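Local coordinates for cycloserine biosynthesis protein DcsG (Streptomyces lavendulae, PDB 6JIL) that catalyses the ATP- and magnesium-dependent cyclisation of O-ureido-D-serine to the antibiotic D-cycloserine, as a monomeric ATP-grasp ligase, at residues Ile15-Met19 / Arg54-Thr58; Cys36-Asp40 / Arg62-Phe66; Phe48-Phe53 / Thr77-Met83; Asp97-Val103 / Ala239-His243; Val251-Val255 / Pro275-Leu279. All coordinates share one frame; numbering follows the deposited sequence.

Interaction 1 of 5, residues Ile15-Met19 / Arg54-Thr58; sequences IDYDM and RSPWT
Asp16 and Ser55 bring the two backbones nearest each other, their CA atoms 6.4 Å apart. Residues 15-19 form a loop that makes a type I turn from Asp16 to Met19 and runs into helix 19-28, while residues 54-58 leave the end of strand 50-55 and pass through an inverse gamma turn centred on Pro56. Asp16 OD1 accepts two weak capping bonds, from the N atoms of Asp18 and Met19, across the turn that leads into helix 19-28. The other oxygen, OD2, accepts a hydrogen bond from Ser55 OG (2.7 Å), which comes from above the carboxylate plane and is also bonded to Thr8 OG1. The carboxylate is placed there by an extended first torsion, CG lying opposite the backbone N (chi1 -178°). Water 1 lies between the same OD2 (3.0 Å) and NE of Arg54 (2.8 Å), at the edge of the guanidinium. NH2 of Arg54 makes a salt bridge with Asp18 OD1 at 3.4 Å, the two planes 47° apart; Arg54 NH2 is also hydrogen-bonded to Pro275 O, and Asp18 OD1 to Leu277 N. Beside these polar groups, Ile15 CG1 and CD1 lie against CZ3 and CE3 of Trp57, CD1 to CE3 at 3.6 Å, while Ile15 O meets the ring edge. The selenomethionine methyl CE of Met19 lies 3.7 Å from Arg54 CB. Trp57 NE1 is bonded to Glu274 O. The loops after the C-terminal ends of strands 4-8 and 50-55 meet here, as is usual for active-site loops of parallel alpha/beta sheets, and bring Trp57 near the magnesium ligand Glu271.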
# COMPACT_ATOMS: atom_id res chain seq x y z
N ILE A 15 3.58 -15.77 0.06
CA ILE A 15 3.72 -14.81 1.15
C ILE A 15 2.41 -14.08 1.44
O ILE A 15 2.41 -13.06 2.11
CB ILE A 15 4.82 -13.78 0.87
CG1 ILE A 15 4.47 -12.97 -0.39
CG2 ILE A 15 6.16 -14.49 0.70
CD1 ILE A 15 5.26 -11.69 -0.54
N ASP A 16 1.30 -14.60 0.92
CA ASP A 16 -0.00 -13.99 1.15
C ASP A 16 -0.62 -14.73 2.33
O ASP A 16 -1.48 -15.59 2.14
CB ASP A 16 -0.90 -14.14 -0.08
CG ASP A 16 -2.26 -13.48 0.10
OD1 ASP A 16 -2.55 -12.97 1.21
OD2 ASP A 16 -3.05 -13.48 -0.87
N TYR A 17 -0.17 -14.40 3.53
CA TYR A 17 -0.66 -15.05 4.74
C TYR A 17 -2.16 -14.89 4.93
O TYR A 17 -2.77 -15.66 5.67
CB TYR A 17 0.08 -14.49 5.96
CG TYR A 17 1.56 -14.39 5.71
CD1 TYR A 17 2.22 -13.16 5.77
CD2 TYR A 17 2.29 -15.50 5.30
CE1 TYR A 17 3.57 -13.05 5.42
CE2 TYR A 17 3.63 -15.40 4.94
CZ TYR A 17 4.27 -14.17 5.00
OH TYR A 17 5.59 -14.07 4.63
N ASP A 18 -2.75 -13.94 4.22
CA ASP A 18 -4.18 -13.68 4.32
C ASP A 18 -5.08 -14.65 3.53
O ASP A 18 -6.22 -14.91 3.94
CB ASP A 18 -4.49 -12.24 3.88
CG ASP A 18 -3.82 -11.20 4.77
OD1 ASP A 18 -3.38 -10.15 4.24
OD2 ASP A 18 -3.75 -11.42 6.01
N MSE A 19 -4.59 -15.19 2.43
CA MSE A 19 -5.42 -16.07 1.61
C MSE A 19 -6.08 -17.25 2.33
O MSE A 19 -7.28 -17.46 2.19
CB MSE A 19 -4.64 -16.60 0.40
CG MSE A 19 -5.56 -17.08 -0.72
SE MSE A 19 -6.70 -15.65 -1.44
CE MSE A 19 -5.38 -14.80 -2.58
N ARG A 54 -6.03 -9.34 -4.33
CA ARG A 54 -5.46 -9.69 -3.05
C ARG A 54 -3.95 -9.59 -2.99
O ARG A 54 -3.42 -8.79 -2.22
CB ARG A 54 -5.91 -11.10 -2.65
CG ARG A 54 -7.39 -11.18 -2.28
CD ARG A 54 -7.68 -10.20 -1.17
NE ARG A 54 -6.65 -10.34 -0.15
CZ ARG A 54 -6.05 -9.32 0.45
NH1 ARG A 54 -6.38 -8.07 0.16
NH2 ARG A 54 -5.07 -9.56 1.32
N SER A 55 -3.26 -10.38 -3.80
CA SER A 55 -1.81 -10.38 -3.77
C SER A 55 -1.07 -10.55 -5.09
O SER A 55 -0.18 -11.39 -5.20
CB SER A 55 -1.34 -11.45 -2.80
OG SER A 55 -1.91 -12.70 -3.14
N PRO A 56 -1.42 -9.75 -6.12
CA PRO A 56 -0.75 -9.84 -7.41
C PRO A 56 0.46 -8.93 -7.22
O PRO A 56 0.71 -8.01 -8.01
CB PRO A 56 -1.77 -9.24 -8.35
CG PRO A 56 -2.27 -8.09 -7.52
CD PRO A 56 -2.45 -8.69 -6.15
N TRP A 57 1.22 -9.20 -6.17
CA TRP A 57 2.34 -8.34 -5.82
C TRP A 57 3.51 -8.16 -6.76
O TRP A 57 4.36 -7.30 -6.52
CB TRP A 57 2.81 -8.68 -4.41
CG TRP A 57 1.70 -8.45 -3.40
CD1 TRP A 57 0.72 -7.49 -3.45
CD2 TRP A 57 1.47 -9.18 -2.19
NE1 TRP A 57 -0.11 -7.59 -2.36
CE2 TRP A 57 0.33 -8.62 -1.57
CE3 TRP A 57 2.11 -10.26 -1.57
CZ2 TRP A 57 -0.18 -9.10 -0.36
CZ3 TRP A 57 1.61 -10.74 -0.36
CH2 TRP A 57 0.47 -10.16 0.22
N THR A 58 3.57 -8.94 -7.84
CA THR A 58 4.66 -8.75 -8.78
C THR A 58 4.31 -7.56 -9.68
O THR A 58 5.05 -7.23 -10.60
CB THR A 58 4.94 -10.01 -9.65
OG1 THR A 58 3.76 -10.36 -10.39
CG2 THR A 58 5.36 -11.17 -8.78
O HOH W 1 -5.58 -12.84 0.53

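Interaction 2 of 5, residues Cys36-Asp40 / Arg62-Phe66; sequences CDWED and RQAEF
Phe66 sets its ring edge against the face of Trp38 where the loop after strand 33-37 meets the first turn of helix 63-76, so the contact packs a helix against the end of a parallel alpha/beta sheet. The tight part is aromatic. The two rings form a T-shaped pair on the Trp38 six-membered ring, with centroids 5.2 Å apart and planes at 87°. Phe66 CD1 is the leading atom, 3.7 Å from Trp38 CD2, and Phe66 CB adds a CH-pi contact over the same ring. This fit depends on the first torsion of Trp38, which tucks CG between the backbone N and carbonyl carbon (chi1 62°) and turns the indole toward the helix. Trp38 NE1 is hydrogen-bonded to Asp9 OD1, and Pro56 packs beside the indole; Phe66 in turn meets the ring of Trp59.

Toward solvent the contact thins out. Glu39 lays its CG on the face of the indole opposite Phe66, and its OE1 approaches Arg62, the N-cap residue of the helix. A long salt bridge joins Glu39 OE1 to Arg62 NE at 3.8 Å, but OE1 stands off the plane of the guanidinium, so the pairing is one of charge alone. Within the type I turn Asp37-Asp40, Asp37 OD2 accepts from Glu39 N (2.8 Å), an Asx turn. Arg62 contributes mainly its aliphatic stem, with CG at the edge of the indole and CD 3.7 Å from Trp38 CH2.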
# COMPACT_ATOMS: atom_id res chain seq x y z
N CYS A 36 -6.99 -16.74 -8.38
CA CYS A 36 -6.55 -16.61 -9.77
C CYS A 36 -5.27 -15.81 -9.96
O CYS A 36 -5.08 -14.76 -9.34
CB CYS A 36 -7.65 -15.93 -10.59
SG CYS A 36 -9.25 -16.73 -10.51
N ASP A 37 -4.39 -16.31 -10.83
CA ASP A 37 -3.15 -15.62 -11.13
C ASP A 37 -3.48 -14.64 -12.25
O ASP A 37 -4.06 -15.04 -13.26
CB ASP A 37 -2.09 -16.63 -11.58
CG ASP A 37 -0.74 -15.99 -11.83
OD1 ASP A 37 0.27 -16.71 -11.76
OD2 ASP A 37 -0.69 -14.78 -12.10
N TRP A 38 -3.13 -13.37 -12.09
CA TRP A 38 -3.45 -12.40 -13.13
C TRP A 38 -2.72 -12.64 -14.44
O TRP A 38 -3.13 -12.11 -15.49
CB TRP A 38 -3.22 -10.96 -12.64
CG TRP A 38 -1.80 -10.62 -12.28
CD1 TRP A 38 -1.14 -10.98 -11.14
CD2 TRP A 38 -0.89 -9.82 -13.04
NE1 TRP A 38 0.13 -10.45 -11.15
CE2 TRP A 38 0.31 -9.73 -12.30
CE3 TRP A 38 -0.98 -9.16 -14.28
CZ2 TRP A 38 1.43 -9.02 -12.76
CZ3 TRP A 38 0.14 -8.45 -14.74
CH2 TRP A 38 1.32 -8.38 -13.98
N GLU A 39 -1.65 -13.43 -14.41
CA GLU A 39 -0.88 -13.73 -15.62
C GLU A 39 -1.25 -15.08 -16.24
O GLU A 39 -0.59 -15.55 -17.17
CB GLU A 39 0.62 -13.68 -15.32
CG GLU A 39 1.15 -12.25 -15.24
CD GLU A 39 2.61 -12.16 -14.85
OE1 GLU A 39 3.28 -11.20 -15.31
OE2 GLU A 39 3.09 -13.02 -14.08
N ASP A 40 -2.29 -15.71 -15.72
CA ASP A 40 -2.75 -17.00 -16.23
C ASP A 40 -3.72 -16.74 -17.38
O ASP A 40 -4.88 -16.38 -17.16
CB ASP A 40 -3.44 -17.78 -15.12
CG ASP A 40 -3.92 -19.14 -15.56
OD1 ASP A 40 -4.42 -19.89 -14.70
OD2 ASP A 40 -3.79 -19.47 -16.76
N ARG A 62 6.08 -4.97 -12.92
CA ARG A 62 5.49 -4.65 -14.21
C ARG A 62 4.16 -3.93 -14.01
O ARG A 62 3.09 -4.45 -14.29
CB ARG A 62 5.31 -5.93 -15.03
CG ARG A 62 4.83 -7.14 -14.25
CD ARG A 62 4.80 -8.39 -15.13
NE ARG A 62 6.12 -8.71 -15.67
CZ ARG A 62 7.14 -9.17 -14.96
NH1 ARG A 62 7.01 -9.37 -13.65
NH2 ARG A 62 8.30 -9.43 -15.55
N GLN A 63 4.27 -2.71 -13.51
CA GLN A 63 3.12 -1.88 -13.22
C GLN A 63 2.17 -1.69 -14.39
O GLN A 63 0.99 -1.99 -14.28
CB GLN A 63 3.59 -0.52 -12.69
CG GLN A 63 4.56 -0.63 -11.52
CD GLN A 63 6.02 -0.82 -11.95
OE1 GLN A 63 6.34 -1.70 -12.76
NE2 GLN A 63 6.91 0.01 -11.40
N ALA A 64 2.68 -1.19 -15.51
CA ALA A 64 1.85 -0.97 -16.69
C ALA A 64 1.09 -2.23 -17.08
O ALA A 64 -0.09 -2.16 -17.45
CB ALA A 64 2.70 -0.48 -17.86
N GLU A 65 1.76 -3.38 -17.01
CA GLU A 65 1.14 -4.66 -17.37
C GLU A 65 -0.05 -4.99 -16.48
O GLU A 65 -1.08 -5.45 -16.97
CB GLU A 65 2.16 -5.80 -17.27
CG GLU A 65 3.19 -5.86 -18.38
CD GLU A 65 4.24 -4.76 -18.28
OE1 GLU A 65 5.19 -4.77 -19.10
OE2 GLU A 65 4.13 -3.89 -17.39
N PHE A 66 0.10 -4.77 -15.18
CA PHE A 66 -0.96 -5.07 -14.23
C PHE A 66 -2.13 -4.11 -14.39
O PHE A 66 -3.30 -4.51 -14.32
CB PHE A 66 -0.44 -4.99 -12.78
CG PHE A 66 -1.50 -5.30 -11.75
CD1 PHE A 66 -1.99 -6.60 -11.62
CD2 PHE A 66 -2.04 -4.30 -10.97
CE1 PHE A 66 -3.01 -6.88 -10.72
CE2 PHE A 66 -3.06 -4.57 -10.07
CZ PHE A 66 -3.55 -5.86 -9.94

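Interaction 3 of 5, residues Phe48-Phe53 / Thr77-Met83; sequences FEAVVF and TRLITPM
Val52 and Ile80 meet most closely among the apolar pairs, Val52 CG2 lying 3.3 Å from Ile80 CG1 as the two side chains meet at a slant. Ile80 also sends CD1 to the CB of Ala50, so this one branched chain covers two alternate residues of the neighbouring strand. Leu79 and Phe53 fill the other face of the sheet: Leu79 CD2 touches Phe53 CZ at 3.6 Å and also packs against Val51 CB. CG of Leu79 is opposite its carbonyl carbon (chi1 -59°), which lets CD2 reach both partners. Helix 63-76 covers this face, with Cys70 against Phe53 and Val73 against Leu79. The two strands and that helix make a beta-alpha-beta unit of the parallel four-stranded sheet, in which 78-79 is an edge strand.

The parallel pairing rests on two backbone bonds around Val51, paired with Leu79. Val51 N donates to Arg78 O at 2.9 Å with a bent N-H angle of 134°, whereas Ile80 N reaches Val51 O at 3.1 Å almost straight, at 174°. The same Arg78 carbonyl is also approached by CA of Ala50, a CA-H...O contact. Farther out the polar atoms take over. At one end Thr77 OG1 donates to Phe48 O at 2.9 Å, from well above the carbonyl plane. At the other, Thr81 OG1 sits at the edge of the Phe53 ring, and water 2 links it to Phe53 N, which donates to the water at 2.7 Å. Arg78 is extended from CG to NE, Ile80 CD1 lies over one face of its guanidinium, and NH1 is bonded to Arg296 O.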
# COMPACT_ATOMS: atom_id res chain seq x y z
N PHE A 48 -16.71 -14.66 -13.49
CA PHE A 48 -16.91 -14.14 -12.14
C PHE A 48 -17.95 -13.05 -11.97
O PHE A 48 -18.21 -12.26 -12.88
CB PHE A 48 -15.57 -13.63 -11.58
CG PHE A 48 -14.46 -14.63 -11.67
CD1 PHE A 48 -13.52 -14.55 -12.68
CD2 PHE A 48 -14.37 -15.67 -10.76
CE1 PHE A 48 -12.51 -15.49 -12.78
CE2 PHE A 48 -13.36 -16.62 -10.85
CZ PHE A 48 -12.43 -16.53 -11.86
N GLU A 49 -18.54 -13.01 -10.78
CA GLU A 49 -19.54 -12.01 -10.43
C GLU A 49 -18.76 -10.74 -10.17
O GLU A 49 -19.16 -9.65 -10.55
CB GLU A 49 -20.27 -12.42 -9.15
CG GLU A 49 -21.63 -11.79 -8.95
CD GLU A 49 -22.73 -12.54 -9.70
OE1 GLU A 49 -23.88 -12.04 -9.75
OE2 GLU A 49 -22.43 -13.63 -10.23
N ALA A 50 -17.63 -10.90 -9.50
CA ALA A 50 -16.75 -9.79 -9.17
C ALA A 50 -15.33 -10.30 -8.98
O ALA A 50 -15.07 -11.50 -8.95
CB ALA A 50 -17.23 -9.10 -7.91
N VAL A 51 -14.40 -9.36 -8.86
CA VAL A 51 -13.00 -9.66 -8.68
C VAL A 51 -12.42 -8.81 -7.56
O VAL A 51 -12.79 -7.65 -7.41
CB VAL A 51 -12.22 -9.38 -9.99
CG1 VAL A 51 -10.73 -9.43 -9.74
CG2 VAL A 51 -12.60 -10.42 -11.05
N VAL A 52 -11.54 -9.41 -6.76
CA VAL A 52 -10.85 -8.71 -5.68
C VAL A 52 -9.35 -8.93 -5.84
O VAL A 52 -8.89 -10.07 -6.02
CB VAL A 52 -11.27 -9.21 -4.28
CG1 VAL A 52 -10.32 -8.66 -3.23
CG2 VAL A 52 -12.68 -8.75 -3.97
N PHE A 53 -8.59 -7.84 -5.80
CA PHE A 53 -7.15 -7.93 -5.93
C PHE A 53 -6.54 -8.14 -4.55
O PHE A 53 -6.54 -7.25 -3.71
CB PHE A 53 -6.62 -6.65 -6.57
CG PHE A 53 -7.25 -6.34 -7.89
CD1 PHE A 53 -8.02 -5.20 -8.06
CD2 PHE A 53 -7.05 -7.18 -8.98
CE1 PHE A 53 -8.59 -4.90 -9.30
CE2 PHE A 53 -7.62 -6.88 -10.21
CZ PHE A 53 -8.38 -5.74 -10.37
N THR A 77 -16.20 -8.04 -16.17
CA THR A 77 -16.79 -8.33 -14.87
C THR A 77 -16.60 -7.15 -13.93
O THR A 77 -15.84 -6.23 -14.23
CB THR A 77 -16.17 -9.58 -14.21
OG1 THR A 77 -16.73 -9.77 -12.90
CG2 THR A 77 -14.66 -9.44 -14.08
N ARG A 78 -17.28 -7.19 -12.79
CA ARG A 78 -17.21 -6.12 -11.81
C ARG A 78 -15.99 -6.16 -10.88
O ARG A 78 -15.68 -7.20 -10.29
CB ARG A 78 -18.48 -6.12 -10.96
CG ARG A 78 -18.46 -5.10 -9.84
CD ARG A 78 -19.51 -5.38 -8.77
NE ARG A 78 -19.36 -4.48 -7.63
CZ ARG A 78 -20.08 -4.55 -6.51
NH1 ARG A 78 -21.01 -5.49 -6.38
NH2 ARG A 78 -19.87 -3.69 -5.52
N LEU A 79 -15.31 -5.03 -10.74
CA LEU A 79 -14.16 -4.95 -9.84
C LEU A 79 -14.63 -4.33 -8.52
O LEU A 79 -15.24 -3.26 -8.52
CB LEU A 79 -13.07 -4.07 -10.44
CG LEU A 79 -12.48 -4.48 -11.79
CD1 LEU A 79 -11.52 -3.41 -12.24
CD2 LEU A 79 -11.76 -5.83 -11.67
N ILE A 80 -14.37 -5.01 -7.40
CA ILE A 80 -14.76 -4.47 -6.11
C ILE A 80 -14.11 -3.09 -5.94
O ILE A 80 -14.73 -2.15 -5.45
CB ILE A 80 -14.34 -5.39 -4.94
CG1 ILE A 80 -15.07 -6.74 -5.06
CG2 ILE A 80 -14.68 -4.75 -3.61
CD1 ILE A 80 -16.59 -6.61 -5.15
N THR A 81 -12.85 -2.99 -6.36
CA THR A 81 -12.14 -1.72 -6.32
C THR A 81 -12.12 -1.26 -7.78
O THR A 81 -11.31 -1.75 -8.57
CB THR A 81 -10.68 -1.87 -5.82
OG1 THR A 81 -9.99 -2.84 -6.62
CG2 THR A 81 -10.67 -2.31 -4.36
N PRO A 82 -13.03 -0.35 -8.16
CA PRO A 82 -13.12 0.16 -9.53
C PRO A 82 -11.82 0.82 -9.99
O PRO A 82 -11.03 1.29 -9.17
CB PRO A 82 -14.29 1.14 -9.47
CG PRO A 82 -14.27 1.60 -8.04
CD PRO A 82 -14.02 0.32 -7.30
N MSE A 83 -11.63 0.88 -11.31
CA MSE A 83 -10.41 1.44 -11.89
C MSE A 83 -9.90 2.76 -11.32
O MSE A 83 -8.72 2.87 -11.00
CB MSE A 83 -10.56 1.54 -13.41
CG MSE A 83 -10.60 0.18 -14.07
SE MSE A 83 -8.93 -0.79 -13.83
CE MSE A 83 -9.19 -1.49 -12.07
O HOH W 2 -9.55 -5.45 -5.07

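Interaction 4 of 5, residues Asp97-Val103 / Ala239-His243; sequences DLAAHGV and ASVAH
Asp97 and His243 set the orientation of this contact: the carboxylate lies over one face of the imidazole rather than in its plane. The two side chains run roughly at right angles and their planes are 33° apart, with Asp97 CG above the ring and offset toward its rim. OD2 comes 3.1 Å from His243 CE1, and Asp97 CB sits over the same face as a CH-pi partner, 4.1 Å from the ring centroid. With CG opposite the backbone N (chi1 -180°), the His243 ring reaches toward helix 94-100. Trp88 borders both: its NE1 is hydrogen-bonded to Asp97 OD1 and its ring meets that of His243.

The side chain of His101 runs at about a right angle to that of His243 and lies on the backbone of helix 227-244, with the carbonyl O of Ala239 over one face of its imidazole toward the rim. Its ND1 donates to Asp97 O at 3.0 Å, a bond within the helix end that fixes the rotation of the ring. The methyl of Ala239 fits among these groups: its CB touches His101 CB at 3.6 Å, and Leu98 CD2 and Val103 CG2 each at 3.9 Å. Val103 is brought in by the Schellman motif that ends the helix, with Gly102 at positive phi and Val103 N bonded to Leu98 O.

The end of helix 94-100 and helix 227-244 are thus joined within the ATP-grasp region by apolar contacts and by a carboxylate over an imidazole face. A carboxylate so placed would probably favour positive charge on His243, an electrostatic effect that needs no directed bond.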
# COMPACT_ATOMS: atom_id res chain seq x y z
N ASP A 97 -2.64 14.08 -2.15
CA ASP A 97 -4.09 14.26 -2.09
C ASP A 97 -4.49 14.17 -0.62
O ASP A 97 -5.37 14.90 -0.16
CB ASP A 97 -4.79 13.17 -2.90
CG ASP A 97 -4.56 13.32 -4.40
OD1 ASP A 97 -4.12 12.34 -5.05
OD2 ASP A 97 -4.81 14.42 -4.94
N LEU A 98 -3.84 13.28 0.12
CA LEU A 98 -4.13 13.13 1.54
C LEU A 98 -3.76 14.41 2.27
O LEU A 98 -4.49 14.87 3.14
CB LEU A 98 -3.35 11.96 2.15
CG LEU A 98 -3.80 10.56 1.71
CD1 LEU A 98 -3.00 9.49 2.45
CD2 LEU A 98 -5.29 10.41 1.99
N ALA A 99 -2.61 14.98 1.91
CA ALA A 99 -2.15 16.20 2.54
C ALA A 99 -3.12 17.36 2.28
O ALA A 99 -3.33 18.20 3.16
CB ALA A 99 -0.75 16.56 2.04
N ALA A 100 -3.72 17.38 1.10
CA ALA A 100 -4.66 18.43 0.73
C ALA A 100 -5.96 18.32 1.52
O ALA A 100 -6.73 19.28 1.59
CB ALA A 100 -4.95 18.38 -0.76
N HIS A 101 -6.21 17.15 2.10
CA HIS A 101 -7.42 16.93 2.89
C HIS A 101 -7.15 17.06 4.38
O HIS A 101 -7.96 16.65 5.20
CB HIS A 101 -8.02 15.55 2.62
CG HIS A 101 -8.81 15.47 1.35
ND1 HIS A 101 -8.24 15.58 0.10
CD2 HIS A 101 -10.14 15.30 1.14
CE1 HIS A 101 -9.18 15.49 -0.82
NE2 HIS A 101 -10.34 15.32 -0.22
N GLY A 102 -6.00 17.62 4.74
CA GLY A 102 -5.70 17.78 6.15
C GLY A 102 -5.12 16.56 6.84
O GLY A 102 -4.83 16.61 8.03
N VAL A 103 -4.95 15.47 6.11
CA VAL A 103 -4.37 14.25 6.68
C VAL A 103 -2.86 14.41 6.81
O VAL A 103 -2.18 14.70 5.83
CB VAL A 103 -4.63 13.01 5.79
CG1 VAL A 103 -3.96 11.78 6.40
CG2 VAL A 103 -6.12 12.79 5.62
N ALA A 239 -10.65 10.74 3.38
CA ALA A 239 -10.10 11.63 2.36
C ALA A 239 -10.07 10.91 1.02
O ALA A 239 -10.29 11.52 -0.03
CB ALA A 239 -8.69 12.06 2.75
N SER A 240 -9.81 9.61 1.06
CA SER A 240 -9.77 8.79 -0.16
C SER A 240 -11.17 8.66 -0.74
O SER A 240 -11.37 8.77 -1.94
CB SER A 240 -9.21 7.40 0.15
OG SER A 240 -7.91 7.49 0.70
N VAL A 241 -12.14 8.40 0.13
CA VAL A 241 -13.52 8.25 -0.30
C VAL A 241 -14.00 9.54 -0.96
O VAL A 241 -14.61 9.51 -2.02
CB VAL A 241 -14.44 7.92 0.89
CG1 VAL A 241 -15.90 8.00 0.47
CG2 VAL A 241 -14.11 6.53 1.42
N ALA A 242 -13.70 10.67 -0.32
CA ALA A 242 -14.10 11.99 -0.83
C ALA A 242 -13.41 12.36 -2.14
O ALA A 242 -14.04 12.80 -3.09
CB ALA A 242 -13.82 13.05 0.23
N HIS A 243 -12.09 12.16 -2.16
CA HIS A 243 -11.29 12.48 -3.33
C HIS A 243 -11.73 11.77 -4.60
O HIS A 243 -11.78 12.37 -5.67
CB HIS A 243 -9.83 12.13 -3.06
CG HIS A 243 -8.92 12.43 -4.21
ND1 HIS A 243 -8.54 13.71 -4.54
CD2 HIS A 243 -8.36 11.61 -5.13
CE1 HIS A 243 -7.78 13.67 -5.62
NE2 HIS A 243 -7.66 12.41 -6.00

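Interaction 5 of 5, residues Val251-Val255 / Pro275-Leu279; sequences VCGRV and PSLNL
Arg254 extends from strand 252-259 to the loop 275-279, crossing between an inner strand of the five-stranded antiparallel sheet of the ATP-grasp fold and the loop that follows its edge strand 265-271. The touching parts of the two backbones run 80° apart, so there is no strand pairing; side chains of the strand reach the loop's backbone and side chains.

The polar contact is one short hydrogen bond, Arg254 NH1 to Ser276 O at 2.7 Å. The donor lies in the carbonyl plane, on a lone pair, and the N-H angle is 149°. A fully stretched stem followed by a bend at chi3 (76°) swings the guanidinium to this carbonyl. Charged partners complete its setting: NE is paired with Asp256, and NH1 also with Glu271, a magnesium ligand. Arg254 and Glu271 are inferred active-site residues, and so is Arg220, which is hydrogen-bonded to Ser276 OG and Asn278 OD1. The loop therefore links two of these arginines, consistent with a role in ordering the catalytic pocket.

The apolar contacts lie nearer the start of the strand. Cys252 SG, tucked between its own backbone N and carbonyl carbon, touches Pro275 CG at 4.1 Å and Leu277 CD1 at 4.0 Å. Phe289 of helix 285-296 covers both Cys252 and Leu277. Beside the arginine, Asn278 crosses its stem at about a right angle, with the amide ND2 4.0 Å from Arg254 CD.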
# COMPACT_ATOMS: atom_id res chain seq x y z
N VAL A 251 -14.00 -1.35 1.04
CA VAL A 251 -14.27 -2.67 1.61
C VAL A 251 -13.19 -2.97 2.63
O VAL A 251 -13.46 -3.47 3.72
CB VAL A 251 -14.27 -3.78 0.53
CG1 VAL A 251 -15.42 -3.57 -0.43
CG2 VAL A 251 -12.95 -3.78 -0.23
N CYS A 252 -11.95 -2.66 2.27
CA CYS A 252 -10.83 -2.90 3.16
C CYS A 252 -9.71 -1.94 2.80
O CYS A 252 -9.68 -1.40 1.69
CB CYS A 252 -10.32 -4.34 3.02
SG CYS A 252 -9.43 -4.66 1.49
N GLY A 253 -8.81 -1.73 3.74
CA GLY A 253 -7.69 -0.84 3.50
C GLY A 253 -6.75 -0.92 4.67
O GLY A 253 -7.13 -1.35 5.75
N ARG A 254 -5.50 -0.53 4.45
CA ARG A 254 -4.52 -0.54 5.51
C ARG A 254 -3.83 0.82 5.45
O ARG A 254 -3.45 1.28 4.38
CB ARG A 254 -3.49 -1.65 5.30
CG ARG A 254 -2.71 -1.99 6.57
CD ARG A 254 -1.59 -3.01 6.34
NE ARG A 254 -0.43 -2.41 5.69
CZ ARG A 254 -0.05 -2.67 4.44
NH1 ARG A 254 -0.74 -3.53 3.70
NH2 ARG A 254 1.01 -2.05 3.93
N VAL A 255 -3.70 1.45 6.61
CA VAL A 255 -3.06 2.74 6.70
C VAL A 255 -1.86 2.57 7.60
O VAL A 255 -2.00 2.20 8.77
CB VAL A 255 -4.01 3.78 7.31
CG1 VAL A 255 -3.35 5.15 7.33
CG2 VAL A 255 -5.30 3.82 6.52
N PRO A 275 -3.94 -4.73 -0.50
CA PRO A 275 -3.18 -4.70 0.75
C PRO A 275 -3.01 -6.00 1.50
O PRO A 275 -3.87 -6.89 1.47
CB PRO A 275 -3.98 -3.73 1.59
CG PRO A 275 -5.39 -4.15 1.24
CD PRO A 275 -5.32 -4.23 -0.27
N SER A 276 -1.88 -6.10 2.18
CA SER A 276 -1.66 -7.23 3.05
C SER A 276 -2.51 -6.69 4.20
O SER A 276 -2.36 -5.52 4.59
CB SER A 276 -0.19 -7.32 3.46
OG SER A 276 -0.05 -8.01 4.70
N LEU A 277 -3.41 -7.50 4.72
CA LEU A 277 -4.29 -7.05 5.80
C LEU A 277 -3.96 -7.54 7.21
O LEU A 277 -4.51 -7.02 8.17
CB LEU A 277 -5.73 -7.42 5.43
CG LEU A 277 -6.24 -6.73 4.16
CD1 LEU A 277 -7.45 -7.46 3.61
CD2 LEU A 277 -6.59 -5.28 4.48
N ASN A 278 -3.07 -8.52 7.32
CA ASN A 278 -2.67 -9.08 8.62
C ASN A 278 -3.85 -9.76 9.32
O ASN A 278 -3.99 -9.67 10.54
CB ASN A 278 -2.09 -7.99 9.53
CG ASN A 278 -0.84 -7.35 8.95
OD1 ASN A 278 0.10 -8.05 8.58
ND2 ASN A 278 -0.82 -6.03 8.89
N LEU A 279 -4.68 -10.44 8.54
CA LEU A 279 -5.85 -11.13 9.08
C LEU A 279 -5.52 -12.11 10.19
O LEU A 279 -6.27 -12.23 11.16
CB LEU A 279 -6.58 -11.88 7.96
CG LEU A 279 -7.08 -11.04 6.78
CD1 LEU A 279 -7.81 -11.94 5.78
CD2 LEU A 279 -8.01 -9.94 7.29

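Interactions 1, 2 and 3 gather at the N-terminal parallel sheet, whose strand 50-55 serves both 1 and 3; their segments alternate along the chain, and their centres are 13 to 16 Å apart. Pro56 packs on Trp38 and Phe66 to join 1 to 2, while Phe66 meets Phe53 of 3. Interactions 4 and 5 follow later, both in the ATP-grasp range, using helix 227-244 and the next strand, 252-259. One bridge joins interactions 1 and 5, centres about 11 Å apart, through Asp18 and Arg54; Ile80 against Val251 is another. Interaction 4 lies about 27 Å from interaction 1, centre to centre. The N-terminal sheet is thus tied to the loop beside the inferred catalytic residues.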